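Local structure of beta-N-acetylglucosaminidase-like protein Glycoside hydrolase family 20 (Flavobacterium johnsoniae, 6YHH) at residues P234-A239 / G314-E319; P245-K250 / P282-S287; Y310-G315 / M364-I369. The protein probably hydrolyses terminal beta-linked N-acetylhexosamine residues, as a family 20 chitobiase in the breakdown of chitin by this bacterium. All coordinates share one frame; numbering follows the deposited sequence.

Overall arrangement
The chain leaves strand 226-230 of the catalytic barrel and enters 234-239, the first half of contact 1, which runs into helix 238-243. Contact 2 follows: it joins 245-250 to 282-287 and so closes the base of a long excursion, part of it not modelled, ahead of helix 289-302. Contact 1 closes at 314-319, so contact 2 nests inside its loop, and the two touch through Pro234 and Leu284. Strand 310-312 opens contact 3 while contact 1 is finishing, both using Gly314 and Gly315; contact 3 closes on strand 362-366 after helix 341-358. Contacts 2 and 3 therefore lie in series, with contact 1 between them in space.

Contact 1 (P234-A239 / G314-E319); sequences PGHGSA and GGDENE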
# COMPACT_ATOMS: atom_id res chain seq x y z
N PRO A 234 -30.34 14.45 -9.16
CA PRO A 234 -31.25 13.41 -8.75
C PRO A 234 -31.16 12.10 -9.51
O PRO A 234 -31.80 11.11 -9.11
CB PRO A 234 -32.65 14.05 -8.99
CG PRO A 234 -32.39 14.80 -10.28
CD PRO A 234 -31.00 15.36 -10.14
N GLY A 235 -30.32 12.07 -10.53
CA GLY A 235 -30.06 10.85 -11.29
C GLY A 235 -29.05 10.01 -10.49
O GLY A 235 -28.68 10.37 -9.34
N HIS A 236 -28.65 8.85 -11.03
CA HIS A 236 -27.65 8.01 -10.37
C HIS A 236 -28.15 7.74 -8.95
O HIS A 236 -27.34 7.61 -8.00
CB HIS A 236 -26.27 8.75 -10.35
CG HIS A 236 -25.52 8.65 -11.65
ND1 HIS A 236 -25.71 9.46 -12.75
CD2 HIS A 236 -24.56 7.76 -12.01
CE1 HIS A 236 -24.90 9.06 -13.72
NE2 HIS A 236 -24.22 8.03 -13.28
N GLY A 237 -29.46 7.49 -8.84
CA GLY A 237 -30.10 7.40 -7.52
C GLY A 237 -30.26 6.03 -6.93
O GLY A 237 -30.94 5.91 -5.91
N SER A 238 -29.67 4.98 -7.52
CA SER A 238 -30.00 3.58 -7.10
C SER A 238 -29.79 3.31 -5.62
O SER A 238 -30.59 2.63 -4.98
CB SER A 238 -29.30 2.51 -7.95
OG SER A 238 -29.49 2.74 -9.32
N ALA A 239 -28.64 3.74 -5.10
CA ALA A 239 -28.25 3.49 -3.77
C ALA A 239 -29.03 4.33 -2.81
O ALA A 239 -29.58 3.78 -1.84
CB ALA A 239 -26.78 3.77 -3.60
N GLY A 314 -23.86 17.22 -8.18
CA GLY A 314 -23.99 16.32 -9.31
C GLY A 314 -24.92 16.77 -10.42
O GLY A 314 -24.72 17.86 -11.00
N GLY A 315 -25.89 15.94 -10.80
CA GLY A 315 -26.89 16.30 -11.78
C GLY A 315 -26.69 15.73 -13.17
O GLY A 315 -27.37 16.15 -14.08
N ASP A 316 -25.74 14.80 -13.33
CA ASP A 316 -25.49 14.17 -14.65
C ASP A 316 -26.49 13.07 -14.95
O ASP A 316 -26.97 12.37 -14.04
CB ASP A 316 -24.08 13.61 -14.75
CG ASP A 316 -23.71 12.65 -13.59
OD1 ASP A 316 -24.21 12.80 -12.44
OD2 ASP A 316 -22.89 11.73 -13.83
N GLU A 317 -26.83 12.93 -16.23
CA GLU A 317 -27.41 11.69 -16.71
C GLU A 317 -28.71 11.24 -16.06
O GLU A 317 -28.96 10.05 -15.97
CB GLU A 317 -26.38 10.53 -16.66
CG GLU A 317 -25.12 10.74 -17.51
CD GLU A 317 -24.17 9.55 -17.41
OE1 GLU A 317 -24.03 8.94 -16.33
OE2 GLU A 317 -23.49 9.27 -18.42
N ASN A 318 -29.62 12.20 -15.81
CA ASN A 318 -31.01 11.87 -15.54
C ASN A 318 -31.63 11.64 -16.93
O ASN A 318 -31.88 12.60 -17.64
CB ASN A 318 -31.65 13.01 -14.80
CG ASN A 318 -33.16 12.81 -14.63
OD1 ASN A 318 -33.68 11.74 -14.86
ND2 ASN A 318 -33.82 13.85 -14.24
N GLU A 319 -31.87 10.42 -17.32
CA GLU A 319 -32.48 10.27 -18.67
C GLU A 319 -33.99 10.49 -18.71
O GLU A 319 -34.62 10.55 -19.77
CB GLU A 319 -32.13 8.91 -19.20
CG GLU A 319 -30.68 8.93 -19.63
CD GLU A 319 -30.23 7.62 -20.22
OE1 GLU A 319 -29.33 7.72 -21.06
OE2 GLU A 319 -30.76 6.50 -19.86
O HOH W 1 -27.79 13.11 -11.43
O HOH W 2 -29.01 8.08 -13.86
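The backbone oxygen of Asp316 is gripped twice across this contact, once by a side chain and once by water. The N-H at His236 ND1 reaches it along the ring edge, a weak bond of 3.4 Å from ND1 to Asp316 O. The water stands 2.8 Å from Asp316 O, to which it donates, and weakly accepts from Gly235 N. A second water, accepting from His236 N at 3.0 Å, lies in reach of Glu317 O, so two waters supplement the direct contact between the loops.

His236 has CG beside its backbone N (chi1 -80°), which directs the ring at the Asp316-Glu317 pair. The Glu317 carboxylate lies nearly coplanar with the ring, 3° apart, beyond its edge. Although Glu317 OE1 is 3.2 Å from His236 NE2, the angle is too poor for a hydrogen bond. The Asp316 carboxylate, almost equally aligned, comes obliquely, with OD2 3.3 Å from His236 CE1. Gly235 passes so close to Asp316 O and Asn318 that a CB would be tight there.

Asp316 and Glu317 probably correspond to the Asp-Glu pair of family 20 active sites, Glu317 being the predicted proton donor; its OE1 weakly bonds the nitrogen of a bound Tris molecule. Asp316 OD1 also lies close to OD2 of Asp232. Such crowding of carboxylates would probably favour protonating one of them, and would tend to favour a positively charged imidazole at His236.

Contact 2 (P245-K250 / P282-S287); sequences PEIGSK and PTLDPS
The neck of the long loop between helix 238-243 and helix 289-302 of the catalytic domain is closed here, where two loop segments form a single beta bridge, Gly248 with Leu284. Asp285 N donates to Ile247 O over 2.8 Å, nearly along the C=O axis, and the same oxygen receives a CA-H contact from Leu284. Beside it, the Ser249 hydroxyl, turned next to its own backbone N (chi1 -63°), gives its proton to Thr283 O; the 2.7 Å bond from Ser249 OG reaches that oxygen from above the carbonyl plane. One water is shared by two backbone donors, accepting from Ser249 N and, at 3.1 Å, from Thr283 N.

Asp285 then turns the chain toward helix 289-302 through an Asx turn. With CG anti to the backbone N (chi1 -180°), its OD1 accepts Ser287 N at 2.8 Å from above the carboxylate plane, and Ser287 OG, 2.7 Å away, on the syn lone pair. Two donors from one residue thus fix the rotation of the carboxylate. A further water sits 2.7 Å from Asp285 OD2 and also near Gly248 O.

Apolar contact is slight: Ile247 CD1 approaches Leu284 CG at 4.4 Å, both side chains leaning on Leu241 of helix 238-243. From helix 321-325, Trp323 sends its indole NE1 to Leu284 O.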
# COMPACT_ATOMS: atom_id res chain seq x y z
N PRO A 245 -36.75 4.39 -0.62
CA PRO A 245 -37.54 4.15 -1.86
C PRO A 245 -38.70 5.09 -2.02
O PRO A 245 -39.16 5.33 -3.14
CB PRO A 245 -38.05 2.72 -1.74
CG PRO A 245 -37.91 2.35 -0.26
CD PRO A 245 -36.75 3.19 0.29
N GLU A 246 -39.13 5.68 -0.90
CA GLU A 246 -40.33 6.53 -0.96
C GLU A 246 -40.13 7.87 -1.65
O GLU A 246 -41.10 8.49 -2.06
CB GLU A 246 -40.91 6.70 0.47
CG GLU A 246 -40.04 7.54 1.38
CD GLU A 246 -39.02 6.75 2.21
OE1 GLU A 246 -38.70 7.29 3.30
OE2 GLU A 246 -38.57 5.65 1.79
N ILE A 247 -38.87 8.29 -1.88
CA ILE A 247 -38.61 9.49 -2.67
C ILE A 247 -38.16 9.17 -4.09
O ILE A 247 -37.70 10.09 -4.81
CB ILE A 247 -37.60 10.40 -1.96
CG1 ILE A 247 -36.23 9.75 -1.83
CG2 ILE A 247 -38.15 10.82 -0.59
CD1 ILE A 247 -35.13 10.67 -1.29
N GLY A 248 -38.40 7.96 -4.55
CA GLY A 248 -38.11 7.64 -5.96
C GLY A 248 -39.21 8.10 -6.91
O GLY A 248 -40.35 8.46 -6.49
N SER A 249 -38.93 8.00 -8.20
CA SER A 249 -39.83 8.60 -9.18
C SER A 249 -40.67 7.57 -9.89
O SER A 249 -41.66 7.93 -10.51
CB SER A 249 -39.08 9.41 -10.24
OG SER A 249 -38.41 10.50 -9.61
N LYS A 250 -40.30 6.30 -9.86
CA LYS A 250 -41.07 5.22 -10.51
C LYS A 250 -42.39 5.01 -9.81
O LYS A 250 -42.48 5.06 -8.61
CB LYS A 250 -40.24 3.93 -10.61
CG LYS A 250 -40.85 2.79 -11.43
CD LYS A 250 -39.96 1.57 -11.52
N PRO A 282 -33.12 4.85 -11.71
CA PRO A 282 -33.64 5.35 -10.45
C PRO A 282 -33.25 6.84 -10.22
O PRO A 282 -32.09 7.22 -10.37
CB PRO A 282 -32.97 4.45 -9.40
CG PRO A 282 -32.78 3.14 -10.12
CD PRO A 282 -32.39 3.58 -11.51
N THR A 283 -34.24 7.65 -9.97
CA THR A 283 -34.11 9.09 -9.94
C THR A 283 -34.95 9.62 -8.78
O THR A 283 -36.17 9.29 -8.62
CB THR A 283 -34.66 9.74 -11.27
OG1 THR A 283 -34.11 9.09 -12.41
CG2 THR A 283 -34.31 11.20 -11.40
N LEU A 284 -34.38 10.55 -8.03
CA LEU A 284 -35.16 11.25 -7.00
C LEU A 284 -36.33 12.04 -7.57
O LEU A 284 -36.25 12.57 -8.67
CB LEU A 284 -34.27 12.23 -6.28
CG LEU A 284 -33.36 11.59 -5.25
CD1 LEU A 284 -33.00 10.13 -5.19
CD2 LEU A 284 -32.46 12.64 -4.55
N ASP A 285 -37.39 12.09 -6.79
CA ASP A 285 -38.66 12.73 -7.20
C ASP A 285 -38.68 14.18 -6.80
O ASP A 285 -38.88 14.52 -5.62
CB ASP A 285 -39.87 11.95 -6.63
CG ASP A 285 -41.21 12.54 -7.00
OD1 ASP A 285 -41.30 13.60 -7.66
OD2 ASP A 285 -42.24 11.89 -6.60
N PRO A 286 -38.58 15.09 -7.79
CA PRO A 286 -38.53 16.52 -7.46
C PRO A 286 -39.91 17.14 -7.12
O PRO A 286 -39.93 18.34 -6.81
CB PRO A 286 -38.03 17.13 -8.74
CG PRO A 286 -38.63 16.28 -9.83
CD PRO A 286 -38.60 14.89 -9.24
N SER A 287 -40.95 16.32 -7.21
CA SER A 287 -42.31 16.74 -6.84
C SER A 287 -42.64 16.39 -5.42
O SER A 287 -43.69 16.83 -4.89
CB SER A 287 -43.29 16.14 -7.85
OG SER A 287 -43.67 14.82 -7.59
O HOH W 3 -41.72 10.13 -4.65
O HOH W 4 -37.00 6.33 -9.82

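Contact 3 (Y310-G315 / M364-I369); sequences YFHIGG and MGWEEI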
# COMPACT_ATOMS: atom_id res chain seq x y z
N TYR A 310 -17.40 25.10 -1.57
CA TYR A 310 -18.11 24.57 -2.73
C TYR A 310 -18.70 23.20 -2.39
O TYR A 310 -18.04 22.34 -1.78
CB TYR A 310 -17.18 24.44 -3.95
CG TYR A 310 -16.46 25.74 -4.17
CD1 TYR A 310 -17.11 26.74 -4.80
CD2 TYR A 310 -15.28 25.99 -3.57
CE1 TYR A 310 -16.51 27.99 -4.93
CE2 TYR A 310 -14.67 27.21 -3.66
CZ TYR A 310 -15.30 28.20 -4.37
OH TYR A 310 -14.71 29.48 -4.47
N PHE A 311 -19.92 22.99 -2.83
CA PHE A 311 -20.61 21.72 -2.63
C PHE A 311 -21.18 21.29 -3.97
O PHE A 311 -21.98 22.01 -4.58
CB PHE A 311 -21.71 21.75 -1.52
CG PHE A 311 -22.05 20.41 -1.02
CD1 PHE A 311 -22.77 19.50 -1.81
CD2 PHE A 311 -21.57 20.03 0.23
CE1 PHE A 311 -23.02 18.20 -1.27
CE2 PHE A 311 -21.79 18.74 0.73
CZ PHE A 311 -22.46 17.82 -0.04
N HIS A 312 -20.77 20.11 -4.44
CA HIS A 312 -21.18 19.56 -5.74
C HIS A 312 -22.42 18.71 -5.52
O HIS A 312 -22.40 17.74 -4.78
CB HIS A 312 -19.98 18.81 -6.34
CG HIS A 312 -19.97 18.66 -7.83
ND1 HIS A 312 -21.00 18.10 -8.58
CD2 HIS A 312 -18.94 18.86 -8.70
CE1 HIS A 312 -20.61 18.02 -9.84
NE2 HIS A 312 -19.38 18.48 -9.94
N ILE A 313 -23.51 19.00 -6.25
CA ILE A 313 -24.74 18.25 -6.18
C ILE A 313 -24.93 17.37 -7.38
O ILE A 313 -25.95 16.81 -7.66
CB ILE A 313 -25.97 19.18 -5.91
CG1 ILE A 313 -26.08 20.32 -6.94
CG2 ILE A 313 -25.91 19.71 -4.47
CD1 ILE A 313 -26.24 19.97 -8.35
N GLY A 314 -23.86 17.22 -8.18
CA GLY A 314 -23.99 16.32 -9.31
C GLY A 314 -24.92 16.77 -10.42
O GLY A 314 -24.72 17.86 -11.00
N GLY A 315 -25.89 15.94 -10.80
CA GLY A 315 -26.89 16.30 -11.78
C GLY A 315 -26.69 15.73 -13.17
O GLY A 315 -27.37 16.15 -14.08
N MET A 364 -22.29 23.63 -7.05
CA MET A 364 -21.67 23.18 -8.28
C MET A 364 -22.42 21.98 -8.80
O MET A 364 -22.92 21.19 -8.03
CB MET A 364 -20.20 22.86 -7.95
CG MET A 364 -19.39 22.41 -9.18
SD MET A 364 -17.64 22.45 -8.83
CE MET A 364 -17.00 21.90 -10.43
N GLY A 365 -22.43 21.81 -10.10
CA GLY A 365 -23.03 20.64 -10.71
C GLY A 365 -22.53 20.35 -12.10
O GLY A 365 -22.00 21.24 -12.80
N TRP A 366 -22.75 19.10 -12.54
CA TRP A 366 -22.47 18.71 -13.92
C TRP A 366 -23.35 19.52 -14.89
O TRP A 366 -24.42 20.01 -14.52
CB TRP A 366 -22.73 17.22 -14.09
CG TRP A 366 -21.84 16.36 -13.20
CD1 TRP A 366 -22.26 15.57 -12.18
CD2 TRP A 366 -20.41 16.16 -13.30
NE1 TRP A 366 -21.18 15.01 -11.56
CE2 TRP A 366 -20.04 15.34 -12.23
CE3 TRP A 366 -19.38 16.63 -14.16
CZ2 TRP A 366 -18.74 14.95 -12.00
CZ3 TRP A 366 -18.10 16.21 -13.95
CH2 TRP A 366 -17.78 15.36 -12.89
N GLU A 367 -22.86 19.74 -16.09
CA GLU A 367 -23.42 20.74 -17.01
C GLU A 367 -24.92 20.64 -17.25
O GLU A 367 -25.55 21.65 -17.63
CB GLU A 367 -22.62 20.67 -18.32
CG GLU A 367 -22.85 19.39 -19.11
CD GLU A 367 -22.04 19.36 -20.36
OE1 GLU A 367 -20.81 19.29 -20.23
OE2 GLU A 367 -22.66 19.39 -21.47
N GLU A 368 -25.50 19.45 -17.13
CA GLU A 368 -26.96 19.30 -17.28
C GLU A 368 -27.78 20.24 -16.45
O GLU A 368 -28.92 20.59 -16.88
CB GLU A 368 -27.46 17.88 -17.11
CG GLU A 368 -26.85 16.91 -18.12
CD GLU A 368 -25.61 16.16 -17.64
OE1 GLU A 368 -24.73 16.81 -17.00
OE2 GLU A 368 -25.49 14.91 -17.96
N ILE A 369 -27.24 20.73 -15.34
CA ILE A 369 -27.98 21.64 -14.50
C ILE A 369 -28.25 23.00 -15.11
O ILE A 369 -29.14 23.75 -14.63
CB ILE A 369 -27.40 21.83 -13.06
CG1 ILE A 369 -26.07 22.56 -13.06
CG2 ILE A 369 -27.30 20.45 -12.35
CD1 ILE A 369 -25.65 23.06 -11.69
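The His312 ring lies at the centre of the first shell. Its CE1 edge points into the face of the Trp366 five-membered ring, an edge-to-face pair with planes at 54° and His312 CE1 3.5 Å from Trp366 NE1. Alongside, the extended Met364 chain runs obliquely past the imidazole, Met364 CG 3.6 Å from His312 CD2. The rotation of the ring is held by Gly314 N, which donates in its plane to His312 ND1 over 3.0 Å.

The ring is carried by neighbouring parallel strands of the TIM barrel, 310-312 and 364-366. Met364 N donates to Phe311 O, and Met364 O receives Ile313 N at 2.9 Å in the straightest of the bonds (166°). Trp366 N donates to Gly314 O, 2.8 Å away, carrying the pairing past the strand end. Ile369 CG2 packs against Ile313 CD1, and a CB on Gly315 would collide with Ile369 CG2.

An alanine at His312 would remove the edge that meets the Trp366 face and the acceptor of Gly314 N, and would probably leave the indole and the Gly314 turn less firmly placed.

Farther out, Glu230 binds Trp366 NE1, while Glu368, held by Trp383, accepts Glu317 N. Because His312 ND1 accepts an N-H, the proton is likely to sit on NE2, facing His381 ND1, in a neutral imidazole.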